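Local coordinates for protein aminotransferase, class III (PDB 3I4J) that probably acts as a pyridoxal-phosphate-dependent transaminase, moving amino groups between an amino donor and a keto or aldehyde acceptor, at residues P164-P168 and D204-A210; G172-E177 and P211-V217. The protein carries 1 engineered substitution. All coordinates share one frame; numbering follows the deposited sequence.

Interaction 1 of 2, residues P164-P168 and D204-A210; sequences PKPDP and DAALAPA
Leu207 pushes its forked end among three side chains of 164-168, Lys165, Pro166 and Pro168, and each methyl has its own quarry. CD2 lies against the near end of the Lys165 chain, 3.5 Å from its CG, and against the ring of Pro166, whose CG is 3.6 Å from the same methyl. CD1 goes to Pro168, whose ring stands at about a right angle to the leucine; its 3.5 Å approach to Pro168 CG is tighter than carbon atoms usually allow. With Leu207 CG anti to the backbone N (chi1 177°), the fork opens toward the prolines.

Lys165 runs past the leucine extended as far as CD and then bends (chi3 -63°), which carries its amino group to Asp204. The two side chains cross almost perpendicularly, and NZ meets Asp204 OD2 nearly head-on to the C-O bond at 2.8 Å, a hydrogen-bonded salt bridge. The other carboxylate oxygen, OD1, is engaged by Arg347 in a second salt bridge, so the buried aspartate sits between two cations and is probably held as the anion.

Farther along, the rings of Pro166 and Pro209 touch through CB of the first and CG of the second, 3.8 Å apart. Pro168 CG also rests on Ala208 O at 3.1 Å. Between the backbones a water bridges the ends, donating to Asp167 O and accepting from Ala210 N at 2.8 Å.

Asp204 to Leu207 form a type II beta turn, closed by the Leu207 N to Asp204 O bond. The whole is a proline-rich meeting of two connecting loops, which follow strands 162-163 and 191-196 of the mixed sheet in the large domain of this class-III, fold-type I aminotransferase.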
ATOM      1  N   PRO C 164      15.027 -22.854 -13.715  1.00 22.28           N
ATOM      2  CA  PRO C 164      16.399 -22.343 -13.762  1.00 22.19           C
ATOM      3  C   PRO C 164      16.501 -20.922 -14.317  1.00 22.97           C
ATOM      4  O   PRO C 164      15.653 -20.476 -15.093  1.00 21.25           O
ATOM      5  CB  PRO C 164      17.114 -23.353 -14.664  1.00 23.05           C
ATOM      6  CG  PRO C 164      16.360 -24.619 -14.412  1.00 24.33           C
ATOM      7  CD  PRO C 164      14.927 -24.148 -14.412  1.00 23.40           C
ATOM      8  N   LYS C 165      17.555 -20.224 -13.917  1.00 22.91           N
ATOM      9  CA  LYS C 165      17.794 -18.866 -14.382  1.00 25.00           C
ATOM     10  C   LYS C 165      17.910 -18.905 -15.906  1.00 24.29           C
ATOM     11  O   LYS C 165      18.415 -19.877 -16.473  1.00 25.40           O
ATOM     12  CB  LYS C 165      19.094 -18.340 -13.769  1.00 27.41           C
ATOM     13  CG  LYS C 165      19.495 -16.948 -14.209  1.00 30.15           C
ATOM     14  CD  LYS C 165      20.808 -16.513 -13.559  1.00 32.69           C
ATOM     15  CE  LYS C 165      20.688 -16.425 -12.045  1.00 34.49           C
ATOM     16  NZ  LYS C 165      21.895 -15.795 -11.427  1.00 37.59           N
ATOM     17  N   PRO C 166      17.423 -17.861 -16.592  1.00 24.50           N
ATOM     18  CA  PRO C 166      17.524 -17.865 -18.054  1.00 25.13           C
ATOM     19  C   PRO C 166      18.984 -17.738 -18.495  1.00 25.22           C
ATOM     20  O   PRO C 166      19.816 -17.179 -17.773  1.00 23.98           O
ATOM     21  CB  PRO C 166      16.674 -16.660 -18.462  1.00 26.28           C
ATOM     22  CG  PRO C 166      16.810 -15.733 -17.286  1.00 27.95           C
ATOM     23  CD  PRO C 166      16.704 -16.668 -16.110  1.00 24.64           C
ATOM     24  N   ASP C 167      19.293 -18.271 -19.671  1.00 23.78           N
ATOM     25  CA  ASP C 167      20.651 -18.203 -20.202  1.00 24.17           C
ATOM     26  C   ASP C 167      20.605 -17.455 -21.525  1.00 23.99           C
ATOM     27  O   ASP C 167      20.304 -18.036 -22.564  1.00 23.76           O
ATOM     28  CB  ASP C 167      21.221 -19.602 -20.431  1.00 24.62           C
ATOM     29  CG  ASP C 167      22.687 -19.570 -20.819  1.00 26.86           C
ATOM     30  OD1 ASP C 167      23.191 -18.468 -21.121  1.00 27.31           O
ATOM     31  OD2 ASP C 167      23.332 -20.640 -20.831  1.00 27.32           O
ATOM     32  N   PRO C 168      20.904 -16.149 -21.496  1.00 24.40           N
ATOM     33  CA  PRO C 168      20.907 -15.269 -22.668  1.00 25.60           C
ATOM     34  C   PRO C 168      21.829 -15.728 -23.801  1.00 26.99           C
ATOM     35  O   PRO C 168      21.664 -15.314 -24.947  1.00 26.52           O
ATOM     36  CB  PRO C 168      21.345 -13.926 -22.087  1.00 24.38           C
ATOM     37  CG  PRO C 168      20.881 -14.000 -20.665  1.00 27.23           C
ATOM     38  CD  PRO C 168      21.260 -15.396 -20.281  1.00 23.52           C
ATOM     39  N   ASP C 204      18.978  -9.856 -10.307  1.00 34.50           N
ATOM     40  CA  ASP C 204      20.036 -10.104 -11.278  1.00 33.16           C
ATOM     41  C   ASP C 204      19.902  -8.974 -12.286  1.00 31.47           C
ATOM     42  O   ASP C 204      19.306  -9.141 -13.350  1.00 27.70           O
ATOM     43  CB  ASP C 204      19.834 -11.450 -11.974  1.00 35.89           C
ATOM     44  CG  ASP C 204      21.134 -12.041 -12.487  1.00 37.87           C
ATOM     45  OD1 ASP C 204      21.975 -11.282 -13.013  1.00 39.35           O
ATOM     46  OD2 ASP C 204      21.312 -13.270 -12.372  1.00 39.30           O
ATOM     47  N   ALA C 205      20.459  -7.825 -11.918  1.00 29.47           N
ATOM     48  CA  ALA C 205      20.403  -6.597 -12.703  1.00 28.21           C
ATOM     49  C   ALA C 205      20.224  -6.682 -14.215  1.00 26.67           C
ATOM     50  O   ALA C 205      21.175  -6.920 -14.958  1.00 25.85           O
ATOM     51  CB  ALA C 205      21.625  -5.730 -12.382  1.00 28.63           C
ATOM     52  N   ALA C 206      18.989  -6.463 -14.654  1.00 24.43           N
ATOM     53  CA  ALA C 206      18.642  -6.436 -16.068  1.00 21.65           C
ATOM     54  C   ALA C 206      18.885  -7.697 -16.886  1.00 22.95           C
ATOM     55  O   ALA C 206      19.048  -7.619 -18.105  1.00 21.94           O
ATOM     56  CB  ALA C 206      19.339  -5.253 -16.737  1.00 21.77           C
ATOM     57  N   LEU C 207      18.907  -8.850 -16.232  1.00 22.25           N
ATOM     58  CA  LEU C 207      19.100 -10.103 -16.960  1.00 24.06           C
ATOM     59  C   LEU C 207      17.892 -10.302 -17.871  1.00 23.48           C
ATOM     60  O   LEU C 207      16.749 -10.235 -17.420  1.00 22.96           O
ATOM     61  CB  LEU C 207      19.207 -11.281 -15.992  1.00 24.54           C
ATOM     62  CG  LEU C 207      19.342 -12.641 -16.686  1.00 27.88           C
ATOM     63  CD1 LEU C 207      20.653 -12.671 -17.462  1.00 28.45           C
ATOM     64  CD2 LEU C 207      19.304 -13.763 -15.657  1.00 29.30           C
ATOM     65  N   ALA C 208      18.149 -10.546 -19.153  1.00 23.21           N
ATOM     66  CA  ALA C 208      17.076 -10.747 -20.113  1.00 22.04           C
ATOM     67  C   ALA C 208      17.329 -11.991 -20.952  1.00 21.71           C
ATOM     68  O   ALA C 208      18.451 -12.230 -21.397  1.00 21.83           O
ATOM     69  CB  ALA C 208      16.945  -9.532 -21.023  1.00 23.54           C
ATOM     70  N   PRO C 209      16.288 -12.809 -21.159  1.00 20.93           N
ATOM     71  CA  PRO C 209      16.397 -14.036 -21.953  1.00 20.58           C
ATOM     72  C   PRO C 209      16.669 -13.684 -23.414  1.00 22.12           C
ATOM     73  O   PRO C 209      16.486 -12.537 -23.832  1.00 20.35           O
ATOM     74  CB  PRO C 209      15.027 -14.689 -21.767  1.00 21.98           C
ATOM     75  CG  PRO C 209      14.595 -14.184 -20.409  1.00 24.20           C
ATOM     76  CD  PRO C 209      14.977 -12.735 -20.493  1.00 20.11           C
ATOM     77  N   ALA C 210      17.110 -14.672 -24.183  1.00 21.25           N
ATOM     78  CA  ALA C 210      17.407 -14.468 -25.593  1.00 22.12           C
ATOM     79  C   ALA C 210      16.121 -14.444 -26.408  1.00 21.68           C
ATOM     80  O   ALA C 210      15.054 -14.850 -25.929  1.00 20.43           O
ATOM     81  CB  ALA C 210      18.314 -15.586 -26.096  1.00 22.21           C
TER
HETATM   82  O   HOH W   1      17.530 -17.316 -23.212  1.00 23.18           O

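Interaction 2 of 2, residues G172-E177 and P211-V217; sequences GAEDAE and PGYYERV
Apolar contact centres on Ala176, whose CB sits over one face of the Tyr213 ring, offset toward its rim, in a CH-pi contact 4.2 Å from the centroid. The same methyl reaches Arg216 CB at 3.6 Å and Val217 CG2. The axes of the short helical segments 172-176 and 213-217 approach to 7.5 Å, at a crossing angle of -43°.

Backbone contacts crowd the first turns. Gly172 CA gives a CA-H...O contact to Pro211 O at 3.2 Å, and Tyr213 CA returns one to Gly172 O. Gly172 thus lies close against the other backbone, its CA 4.1 Å from Tyr213 CA, while Gly212, the N-cap of the second helix, has a positive phi. One water accepts from Gly172 N and donates to Pro211 O.

The polar contacts lie at the flank. Arg216, bent at chi2 and chi3 (both 55°), folds its guanidinium over Ala173 CB, which meets one face with NH2 3.6 Å away. NH1 makes a salt bridge to Glu177 OE1 at 3.0 Å, but the hydrogen bond is weak and the carboxylate is turned 61° from the guanidinium plane; the other oxygen of Glu177 pairs with Arg180. Tyr213 OH is bonded to Arg127.

Backbone and methyl packing, together with the body of the Arg216 chain, therefore joins the helices, and the Glu177 pair adds a weakly directed charge contact at the margin.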
ATOM      1  N   GLY C 172      16.988 -18.940 -27.324  1.00 25.32           N
ATOM      2  CA  GLY C 172      15.817 -18.664 -26.499  1.00 24.33           C
ATOM      3  C   GLY C 172      14.757 -19.744 -26.363  1.00 23.67           C
ATOM      4  O   GLY C 172      14.332 -20.077 -25.251  1.00 20.20           O
ATOM      5  N   ALA C 173      14.309 -20.291 -27.487  1.00 22.85           N
ATOM      6  CA  ALA C 173      13.288 -21.330 -27.451  1.00 23.98           C
ATOM      7  C   ALA C 173      13.808 -22.568 -26.726  1.00 23.38           C
ATOM      8  O   ALA C 173      13.104 -23.174 -25.921  1.00 23.11           O
ATOM      9  CB  ALA C 173      12.861 -21.688 -28.870  1.00 24.89           C
ATOM     10  N   GLU C 174      15.048 -22.941 -27.021  1.00 22.06           N
ATOM     11  CA  GLU C 174      15.673 -24.099 -26.403  1.00 24.21           C
ATOM     12  C   GLU C 174      15.774 -23.895 -24.889  1.00 22.53           C
ATOM     13  O   GLU C 174      15.536 -24.814 -24.105  1.00 22.73           O
ATOM     14  CB  GLU C 174      17.066 -24.294 -27.002  1.00 27.81           C
ATOM     15  CG  GLU C 174      17.849 -25.471 -26.464  1.00 35.76           C
ATOM     16  CD  GLU C 174      19.286 -25.470 -26.968  1.00 39.90           C
ATOM     17  OE1 GLU C 174      19.484 -25.357 -28.198  1.00 40.39           O
ATOM     18  OE2 GLU C 174      20.213 -25.578 -26.135  1.00 42.11           O
ATOM     19  N   ASP C 175      16.123 -22.678 -24.490  1.00 22.51           N
ATOM     20  CA  ASP C 175      16.268 -22.337 -23.073  1.00 21.60           C
ATOM     21  C   ASP C 175      14.903 -22.406 -22.382  1.00 21.96           C
ATOM     22  O   ASP C 175      14.782 -22.898 -21.257  1.00 21.24           O
ATOM     23  CB  ASP C 175      16.876 -20.927 -22.956  1.00 22.45           C
ATOM     24  CG  ASP C 175      17.380 -20.604 -21.553  1.00 24.82           C
ATOM     25  OD1 ASP C 175      17.972 -21.493 -20.904  1.00 25.19           O
ATOM     26  OD2 ASP C 175      17.205 -19.446 -21.110  1.00 23.72           O
ATOM     27  N   ALA C 176      13.875 -21.927 -23.075  1.00 20.91           N
ATOM     28  CA  ALA C 176      12.515 -21.923 -22.536  1.00 22.25           C
ATOM     29  C   ALA C 176      11.958 -23.334 -22.348  1.00 21.77           C
ATOM     30  O   ALA C 176      11.084 -23.557 -21.510  1.00 20.82           O
ATOM     31  CB  ALA C 176      11.598 -21.112 -23.453  1.00 21.80           C
ATOM     32  N   GLU C 177      12.458 -24.289 -23.128  1.00 22.33           N
ATOM     33  CA  GLU C 177      11.995 -25.669 -23.015  1.00 22.49           C
ATOM     34  C   GLU C 177      12.213 -26.216 -21.608  1.00 22.61           C
ATOM     35  O   GLU C 177      11.647 -27.240 -21.234  1.00 23.18           O
ATOM     36  CB  GLU C 177      12.695 -26.552 -24.055  1.00 23.84           C
ATOM     37  CG  GLU C 177      12.033 -26.474 -25.421  1.00 25.48           C
ATOM     38  CD  GLU C 177      10.665 -27.137 -25.438  1.00 26.45           C
ATOM     39  OE1 GLU C 177       9.780 -26.669 -26.183  1.00 26.24           O
ATOM     40  OE2 GLU C 177      10.478 -28.137 -24.715  1.00 28.05           O
ATOM     41  N   PRO C 211      16.197 -13.952 -27.653  1.00 21.45           N
ATOM     42  CA  PRO C 211      15.000 -13.914 -28.488  1.00 22.22           C
ATOM     43  C   PRO C 211      14.418 -15.323 -28.576  1.00 22.03           C
ATOM     44  O   PRO C 211      15.161 -16.310 -28.501  1.00 22.13           O
ATOM     45  CB  PRO C 211      15.536 -13.414 -29.828  1.00 22.61           C
ATOM     46  CG  PRO C 211      16.644 -12.490 -29.408  1.00 23.52           C
ATOM     47  CD  PRO C 211      17.335 -13.298 -28.327  1.00 22.30           C
ATOM     48  N   GLY C 212      13.097 -15.409 -28.711  1.00 20.82           N
ATOM     49  CA  GLY C 212      12.430 -16.696 -28.811  1.00 20.62           C
ATOM     50  C   GLY C 212      12.004 -17.325 -27.496  1.00 21.99           C
ATOM     51  O   GLY C 212      11.177 -18.241 -27.480  1.00 22.23           O
ATOM     52  N   TYR C 213      12.545 -16.827 -26.386  1.00 19.18           N
ATOM     53  CA  TYR C 213      12.236 -17.379 -25.067  1.00 19.92           C
ATOM     54  C   TYR C 213      10.766 -17.275 -24.653  1.00 18.38           C
ATOM     55  O   TYR C 213      10.112 -18.287 -24.395  1.00 19.04           O
ATOM     56  CB  TYR C 213      13.106 -16.694 -24.008  1.00 18.62           C
ATOM     57  CG  TYR C 213      12.983 -17.264 -22.612  1.00 19.14           C
ATOM     58  CD1 TYR C 213      13.866 -18.242 -22.157  1.00 18.72           C
ATOM     59  CD2 TYR C 213      12.027 -16.772 -21.721  1.00 20.73           C
ATOM     60  CE1 TYR C 213      13.812 -18.709 -20.841  1.00 20.87           C
ATOM     61  CE2 TYR C 213      11.961 -17.230 -20.409  1.00 20.18           C
ATOM     62  CZ  TYR C 213      12.860 -18.191 -19.975  1.00 20.18           C
ATOM     63  OH  TYR C 213      12.844 -18.594 -18.664  1.00 21.29           O
ATOM     64  N   TYR C 214      10.236 -16.058 -24.582  1.00 19.73           N
ATOM     65  CA  TYR C 214       8.852 -15.913 -24.159  1.00 19.16           C
ATOM     66  C   TYR C 214       7.819 -16.412 -25.155  1.00 19.25           C
ATOM     67  O   TYR C 214       6.698 -16.750 -24.767  1.00 18.64           O
ATOM     68  CB  TYR C 214       8.578 -14.471 -23.740  1.00 17.52           C
ATOM     69  CG  TYR C 214       9.309 -14.138 -22.461  1.00 16.57           C
ATOM     70  CD1 TYR C 214       9.016 -14.813 -21.275  1.00 18.50           C
ATOM     71  CD2 TYR C 214      10.351 -13.213 -22.455  1.00 17.54           C
ATOM     72  CE1 TYR C 214       9.762 -14.576 -20.105  1.00 17.28           C
ATOM     73  CE2 TYR C 214      11.097 -12.970 -21.303  1.00 17.70           C
ATOM     74  CZ  TYR C 214      10.803 -13.653 -20.137  1.00 17.29           C
ATOM     75  OH  TYR C 214      11.573 -13.427 -19.014  1.00 18.51           O
ATOM     76  N   GLU C 215       8.185 -16.460 -26.433  1.00 20.72           N
ATOM     77  CA  GLU C 215       7.268 -16.982 -27.438  1.00 21.77           C
ATOM     78  C   GLU C 215       7.042 -18.454 -27.088  1.00 21.67           C
ATOM     79  O   GLU C 215       5.908 -18.943 -27.104  1.00 19.91           O
ATOM     80  CB  GLU C 215       7.867 -16.866 -28.846  1.00 21.05           C
ATOM     81  CG  GLU C 215       7.972 -15.437 -29.380  1.00 21.97           C
ATOM     82  CD  GLU C 215       9.253 -14.723 -28.977  1.00 22.96           C
ATOM     83  OE1 GLU C 215       9.967 -15.197 -28.068  1.00 22.13           O
ATOM     84  OE2 GLU C 215       9.541 -13.668 -29.572  1.00 23.97           O
ATOM     85  N   ARG C 216       8.130 -19.151 -26.760  1.00 21.40           N
ATOM     86  CA  ARG C 216       8.053 -20.562 -26.395  1.00 21.27           C
ATOM     87  C   ARG C 216       7.367 -20.739 -25.040  1.00 20.20           C
ATOM     88  O   ARG C 216       6.575 -21.663 -24.862  1.00 20.33           O
ATOM     89  CB  ARG C 216       9.455 -21.190 -26.385  1.00 21.01           C
ATOM     90  CG  ARG C 216       9.494 -22.678 -25.997  1.00 23.37           C
ATOM     91  CD  ARG C 216       8.588 -23.536 -26.880  1.00 25.00           C
ATOM     92  NE  ARG C 216       8.900 -23.373 -28.295  1.00 28.30           N
ATOM     93  CZ  ARG C 216       9.950 -23.919 -28.906  1.00 33.17           C
ATOM     94  NH1 ARG C 216      10.801 -24.684 -28.230  1.00 32.02           N
ATOM     95  NH2 ARG C 216      10.164 -23.678 -30.194  1.00 33.18           N
ATOM     96  N   VAL C 217       7.659 -19.856 -24.086  1.00 20.15           N
ATOM     97  CA  VAL C 217       7.010 -19.933 -22.776  1.00 19.59           C
ATOM     98  C   VAL C 217       5.491 -19.797 -22.937  1.00 18.00           C
ATOM     99  O   VAL C 217       4.726 -20.557 -22.348  1.00 19.21           O
ATOM    100  CB  VAL C 217       7.509 -18.810 -21.825  1.00 19.86           C
ATOM    101  CG1 VAL C 217       6.587 -18.702 -20.603  1.00 21.03           C
ATOM    102  CG2 VAL C 217       8.928 -19.110 -21.372  1.00 20.59           C
TER
HETATM  103  O   HOH W   2      17.662 -17.089 -29.431  1.00 25.89           O

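The two contacts are neighbours, their centres 12 Å apart, and their segments alternate along the chain: 164-168, 172-177, 204-210, 211-217. Each loop of interaction 1 leads almost directly into a helix of interaction 2, so the same two stretches of chain stay side by side through both. They also touch: Asp175 OD2 lies 2.8 Å from Asp167 N, a probable hydrogen bond, and Pro209 CG packs on the hydroxyl of Tyr214. Strands 162-163 and 191-196, which precede the two loops, belong to one mixed sheet with 123-127 between them. Together the contacts form a continuous seam joining two crossovers of the large domain.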